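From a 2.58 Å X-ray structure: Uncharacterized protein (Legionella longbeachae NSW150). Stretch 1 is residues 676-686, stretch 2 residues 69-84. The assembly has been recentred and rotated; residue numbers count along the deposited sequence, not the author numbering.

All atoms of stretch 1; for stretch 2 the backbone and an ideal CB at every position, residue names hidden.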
# COMPACT_ATOMS: atom_id res chain seq x y z
N LYS A 676 -20.73 10.56 -17.56
CA LYS A 676 -21.64 11.23 -16.67
C LYS A 676 -20.93 12.10 -15.64
O LYS A 676 -21.47 13.13 -15.23
CB LYS A 676 -22.53 10.20 -15.98
CG LYS A 676 -23.40 10.75 -14.85
CD LYS A 676 -24.72 9.99 -14.70
CE LYS A 676 -25.71 10.73 -13.82
NZ LYS A 676 -26.90 9.87 -13.61
N LEU A 677 -19.76 11.67 -15.21
CA LEU A 677 -19.02 12.31 -14.13
C LEU A 677 -18.39 13.61 -14.62
O LEU A 677 -18.47 14.66 -13.94
CB LEU A 677 -17.94 11.35 -13.55
CG LEU A 677 -16.96 11.93 -12.50
CD1 LEU A 677 -17.63 12.32 -11.17
CD2 LEU A 677 -15.79 11.00 -12.26
N LEU A 678 -17.74 13.52 -15.78
CA LEU A 678 -17.15 14.66 -16.48
C LEU A 678 -18.18 15.77 -16.69
O LEU A 678 -17.87 16.91 -16.48
CB LEU A 678 -16.59 14.23 -17.82
CG LEU A 678 -16.00 15.35 -18.68
CD1 LEU A 678 -14.78 15.98 -18.07
CD2 LEU A 678 -15.63 14.88 -20.05
N CYS A 679 -19.38 15.40 -17.12
CA CYS A 679 -20.46 16.34 -17.29
C CYS A 679 -20.92 16.92 -15.95
O CYS A 679 -21.19 18.10 -15.85
CB CYS A 679 -21.66 15.70 -17.97
SG CYS A 679 -21.38 15.10 -19.67
N ARG A 680 -21.05 16.08 -14.93
CA ARG A 680 -21.50 16.53 -13.61
C ARG A 680 -20.56 17.61 -13.07
O ARG A 680 -21.04 18.64 -12.56
CB ARG A 680 -21.54 15.37 -12.64
CG ARG A 680 -21.60 15.81 -11.19
CD ARG A 680 -21.98 14.68 -10.28
NE ARG A 680 -23.39 14.37 -10.48
CZ ARG A 680 -23.89 13.14 -10.45
NH1 ARG A 680 -23.09 12.08 -10.30
NH2 ARG A 680 -25.18 12.96 -10.65
N LEU A 681 -19.26 17.37 -13.24
CA LEU A 681 -18.23 18.24 -12.74
C LEU A 681 -18.03 19.46 -13.61
O LEU A 681 -17.69 20.53 -13.11
CB LEU A 681 -16.89 17.48 -12.64
CG LEU A 681 -16.74 16.39 -11.57
CD1 LEU A 681 -15.33 15.79 -11.53
CD2 LEU A 681 -17.13 16.92 -10.20
N VAL A 682 -18.22 19.31 -14.94
CA VAL A 682 -18.16 20.47 -15.82
C VAL A 682 -19.28 21.41 -15.45
O VAL A 682 -19.08 22.60 -15.35
CB VAL A 682 -18.17 20.06 -17.27
CG1 VAL A 682 -18.58 21.20 -18.19
CG2 VAL A 682 -16.80 19.57 -17.65
N ALA A 683 -20.46 20.90 -15.15
CA ALA A 683 -21.54 21.80 -14.80
C ALA A 683 -21.26 22.48 -13.47
O ALA A 683 -21.70 23.60 -13.26
CB ALA A 683 -22.86 21.08 -14.75
N ARG A 684 -20.60 21.80 -12.56
CA ARG A 684 -20.35 22.37 -11.25
C ARG A 684 -19.27 23.44 -11.36
O ARG A 684 -19.39 24.51 -10.78
CB ARG A 684 -20.05 21.29 -10.19
CG ARG A 684 -21.24 21.03 -9.27
CD ARG A 684 -21.66 19.57 -9.17
NE ARG A 684 -21.15 18.98 -7.94
CZ ARG A 684 -21.63 17.88 -7.38
NH1 ARG A 684 -22.64 17.20 -7.92
NH2 ARG A 684 -21.08 17.45 -6.26
N GLN A 685 -18.25 23.18 -12.17
CA GLN A 685 -17.27 24.21 -12.47
C GLN A 685 -17.87 25.45 -13.19
O GLN A 685 -17.47 26.56 -12.89
CB GLN A 685 -16.12 23.63 -13.28
CG GLN A 685 -14.99 24.58 -13.49
CD GLN A 685 -13.74 23.88 -13.99
OE1 GLN A 685 -13.15 24.30 -14.90
NE2 GLN A 685 -13.43 22.80 -13.51
N LEU A 686 -18.83 25.28 -14.10
CA LEU A 686 -19.54 26.43 -14.66
C LEU A 686 -20.22 27.27 -13.58
O LEU A 686 -20.18 28.50 -13.60
CB LEU A 686 -20.57 25.95 -15.68
CG LEU A 686 -19.88 25.63 -17.01
CD1 LEU A 686 -20.70 24.73 -17.91
CD2 LEU A 686 -19.51 26.91 -17.76
N UNK A 69 -5.85 16.34 -20.25
CA UNK A 69 -6.80 15.27 -19.90
C UNK A 69 -8.23 15.74 -19.74
O UNK A 69 -9.14 15.01 -20.08
CB UNK A 69 -6.36 14.59 -18.60
N UNK A 70 -8.41 16.98 -19.27
CA UNK A 70 -9.70 17.43 -18.73
C UNK A 70 -9.63 18.92 -18.54
O UNK A 70 -8.59 19.42 -18.15
CB UNK A 70 -10.04 16.73 -17.41
N UNK A 71 -10.75 19.63 -18.79
CA UNK A 71 -10.83 21.05 -18.48
C UNK A 71 -11.11 21.37 -17.00
O UNK A 71 -11.48 22.49 -16.67
CB UNK A 71 -11.92 21.68 -19.35
N UNK A 72 -10.95 20.42 -16.11
CA UNK A 72 -11.35 20.62 -14.75
C UNK A 72 -10.15 21.11 -13.95
O UNK A 72 -9.00 20.73 -14.23
CB UNK A 72 -11.93 19.33 -14.16
N UNK A 73 -10.41 21.95 -12.96
CA UNK A 73 -9.37 22.55 -12.14
C UNK A 73 -9.23 21.72 -10.88
O UNK A 73 -10.17 21.02 -10.42
CB UNK A 73 -9.69 24.01 -11.81
N UNK A 74 -8.05 21.83 -10.29
CA UNK A 74 -7.80 21.31 -8.98
C UNK A 74 -8.89 21.76 -8.01
O UNK A 74 -9.42 20.98 -7.22
CB UNK A 74 -6.42 21.75 -8.49
N UNK A 75 -9.25 23.02 -8.08
CA UNK A 75 -10.21 23.48 -7.13
C UNK A 75 -11.58 22.75 -7.31
O UNK A 75 -12.23 22.33 -6.34
CB UNK A 75 -10.37 25.00 -7.27
N UNK A 76 -12.01 22.52 -8.54
CA UNK A 76 -13.25 21.79 -8.73
C UNK A 76 -13.13 20.35 -8.19
O UNK A 76 -14.07 19.89 -7.54
CB UNK A 76 -13.63 21.78 -10.21
N UNK A 77 -12.02 19.65 -8.44
CA UNK A 77 -11.85 18.30 -7.91
C UNK A 77 -11.90 18.22 -6.41
O UNK A 77 -12.61 17.40 -5.81
CB UNK A 77 -10.52 17.72 -8.39
N UNK A 78 -11.15 19.08 -5.77
CA UNK A 78 -11.11 19.09 -4.32
C UNK A 78 -12.47 19.43 -3.75
O UNK A 78 -12.87 18.91 -2.74
CB UNK A 78 -10.06 20.08 -3.82
N UNK A 79 -13.19 20.35 -4.36
CA UNK A 79 -14.51 20.63 -3.82
C UNK A 79 -15.38 19.36 -3.94
O UNK A 79 -16.12 19.04 -3.00
CB UNK A 79 -15.15 21.81 -4.55
N UNK A 80 -15.28 18.63 -5.06
CA UNK A 80 -16.10 17.42 -5.26
C UNK A 80 -15.78 16.34 -4.25
O UNK A 80 -16.63 15.74 -3.63
CB UNK A 80 -15.90 16.87 -6.67
N UNK A 81 -14.52 16.13 -4.05
CA UNK A 81 -14.06 15.21 -3.03
C UNK A 81 -14.44 15.59 -1.64
O UNK A 81 -14.81 14.73 -0.88
CB UNK A 81 -12.54 15.07 -3.10
N UNK A 82 -14.38 16.87 -1.32
CA UNK A 82 -14.93 17.36 -0.07
C UNK A 82 -16.41 17.10 0.10
O UNK A 82 -16.85 16.80 1.23
CB UNK A 82 -14.67 18.86 0.05
N UNK A 83 -17.20 17.18 -0.98
CA UNK A 83 -18.62 16.93 -0.83
C UNK A 83 -18.85 15.46 -0.61
O UNK A 83 -19.72 15.10 0.18
CB UNK A 83 -19.40 17.42 -2.05
N UNK A 84 -18.08 14.61 -1.31
CA UNK A 84 -18.24 13.15 -1.19
C UNK A 84 -17.98 12.76 0.25
O UNK A 84 -18.64 11.88 0.80
CB UNK A 84 -17.30 12.40 -2.13

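Position 69 has nothing of stretch 1 within reach, so the contact sets no rule there; it is Asn69. At position 70 the backbone is extended and CA-to-CB runs sideways, its ideal CB 4.8 Å from Leu678 CD1. A small or medium side chain with some apolar surface would do. It is Thr70, whose CG2 lies 4.4 Å from Leu678 CD1, while OG1 makes a weak hydrogen bond back to Asn69 O.

Position 71 points toward the helix of stretch 1, at a phi of -80°, which proline tolerates as do most residues. Leu678 and Val682 offer methyls, so a compact apolar side chain fits. Pro71 fills it, with CG 4.2 Å from Val682 CG2 and CD 4.3 Å from Leu678 CD1.

Position 72 starts sideways, yet Leu678, Leu681 and Val682 present an apolar surface that a medium-sized, flexible apolar side chain could reach; leucine, isoleucine or methionine are all plausible. Leu72 turns its end inward: CD1 packs 3.6 Å from Leu681 CD1, and CD2 lies 3.9 Å from Val682 CG2. The backbone matters here too, because the Gln685 amide reaches across to this loop and sits close to the peptide atoms around it.

Position 73, also sideways, immediately precedes a helix, and its phi/psi of -97/157° suits an N-cap. Serine, threonine, aspartate or asparagine would be the usual choices. Thr73, with chi1 in p, accepts at OG1 a hydrogen bond from the backbone N of position 76 (2.9 Å), a capping bond, closing the first turn.

Position 74 points away and position 75 sideways, neither with stretch 1 within 5.5 Å of its ideal CB; long polar residues are free there, and they are Lys74 and Gln75.

Position 76 points toward stretch 1, its ideal CB only 3.5 Å from the modelled Gln685 NE2 and 5.1 Å from Leu681 O. Little room remains, so a small residue suits, and a polar one could answer the amide. Thr76 puts CG2 4.0 Å from Leu681 O. Its OG1 lies 2.9 Å from the atom modelled as Gln685 NE2, but that amide is probably turned over, so the pairing stays open.

Position 77 points away, so a side chain would need some length to bend back, and Leu681 offers it an apolar partner. Leu77 does, bringing CD2 to 4.0 Å from Leu681 CD1. Positions 78 and 79 are out of reach: Lys78 and Ala79.

Position 80 points toward stretch 1, with its ideal CB 3.7 Å from Leu681 CD2 and an arginine nearby. A large apolar or aromatic side chain fits. Tyr80 lays CG 3.6 Å from Leu681 CD2 and extends so that CZ is 3.9 Å from Leu677 CD1; Arg684 NH2 lies at the edge of the ring, 3.7 Å from Tyr80 CD1.

Positions 81 and 82, out of reach, are Val81 and Asp82. Position 83 points toward stretch 1, with Arg684 NH2 4.5 Å from the ideal CB, so an acid is attractive. Glu83 forms a salt bridge, OE1 to Arg684 NH2 at 3.6 Å, through charge alone; water 1 joins OE2 of Glu83 to NE of Arg684. Position 84, sideways and without contact, is Cys84.

Stretch 2 69-84: NTPLTKQTLKAYVDEC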
# COMPACT_ATOMS: atom_id res chain seq x y z
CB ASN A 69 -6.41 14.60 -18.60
CG ASN A 69 -5.18 13.76 -18.74
OD1 ASN A 69 -4.77 13.41 -19.84
ND2 ASN A 69 -4.59 13.39 -17.62
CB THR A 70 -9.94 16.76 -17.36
OG1 THR A 70 -10.41 15.44 -17.57
CG2 THR A 70 -10.96 17.42 -16.56
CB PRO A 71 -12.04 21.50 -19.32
CG PRO A 71 -12.98 20.34 -19.18
CD PRO A 71 -12.06 19.13 -19.27
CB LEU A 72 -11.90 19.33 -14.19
CG LEU A 72 -13.16 18.72 -14.81
CD1 LEU A 72 -13.50 17.41 -14.11
CD2 LEU A 72 -14.35 19.66 -14.67
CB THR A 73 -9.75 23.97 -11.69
OG1 THR A 73 -10.95 23.93 -10.88
CG2 THR A 73 -10.03 24.86 -12.89
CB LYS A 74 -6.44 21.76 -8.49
CG LYS A 74 -5.28 21.12 -9.24
CD LYS A 74 -3.96 21.48 -8.58
CE LYS A 74 -2.80 21.38 -9.57
NZ LYS A 74 -1.55 20.96 -8.88
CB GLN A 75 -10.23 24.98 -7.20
CG GLN A 75 -11.46 25.66 -6.71
CD GLN A 75 -11.67 27.01 -7.40
OE1 GLN A 75 -11.06 27.33 -8.46
NE2 GLN A 75 -12.57 27.80 -6.83
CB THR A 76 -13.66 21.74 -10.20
OG1 THR A 76 -14.01 23.05 -10.67
CG2 THR A 76 -14.85 20.81 -10.36
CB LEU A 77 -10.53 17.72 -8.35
CG LEU A 77 -10.42 17.61 -9.88
CD1 LEU A 77 -9.29 16.70 -10.34
CD2 LEU A 77 -11.71 17.12 -10.50
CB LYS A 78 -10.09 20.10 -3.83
CG LYS A 78 -8.65 19.68 -4.03
CD LYS A 78 -7.73 20.85 -3.74
CE LYS A 78 -6.31 20.34 -3.66
NZ LYS A 78 -5.27 21.39 -3.47
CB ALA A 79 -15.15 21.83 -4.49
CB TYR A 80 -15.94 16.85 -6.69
CG TYR A 80 -16.64 15.53 -6.92
CD1 TYR A 80 -18.02 15.45 -6.95
CD2 TYR A 80 -15.91 14.36 -7.13
CE1 TYR A 80 -18.66 14.24 -7.16
CE2 TYR A 80 -16.54 13.15 -7.35
CZ TYR A 80 -17.92 13.09 -7.35
OH TYR A 80 -18.58 11.88 -7.54
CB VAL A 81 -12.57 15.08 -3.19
CG1 VAL A 81 -11.95 14.52 -1.96
CG2 VAL A 81 -12.39 14.15 -4.36
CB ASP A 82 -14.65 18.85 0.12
CG ASP A 82 -13.17 19.16 0.38
OD1 ASP A 82 -12.35 18.27 0.62
OD2 ASP A 82 -12.78 20.31 0.38
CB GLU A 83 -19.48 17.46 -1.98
CG GLU A 83 -19.75 18.96 -1.88
CD GLU A 83 -20.68 19.51 -2.99
OE1 GLU A 83 -21.82 18.96 -3.09
OE2 GLU A 83 -20.28 20.48 -3.74
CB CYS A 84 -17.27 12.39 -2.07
SG CYS A 84 -17.53 12.54 -3.85
O HOH W 1 -19.11 19.85 -6.23
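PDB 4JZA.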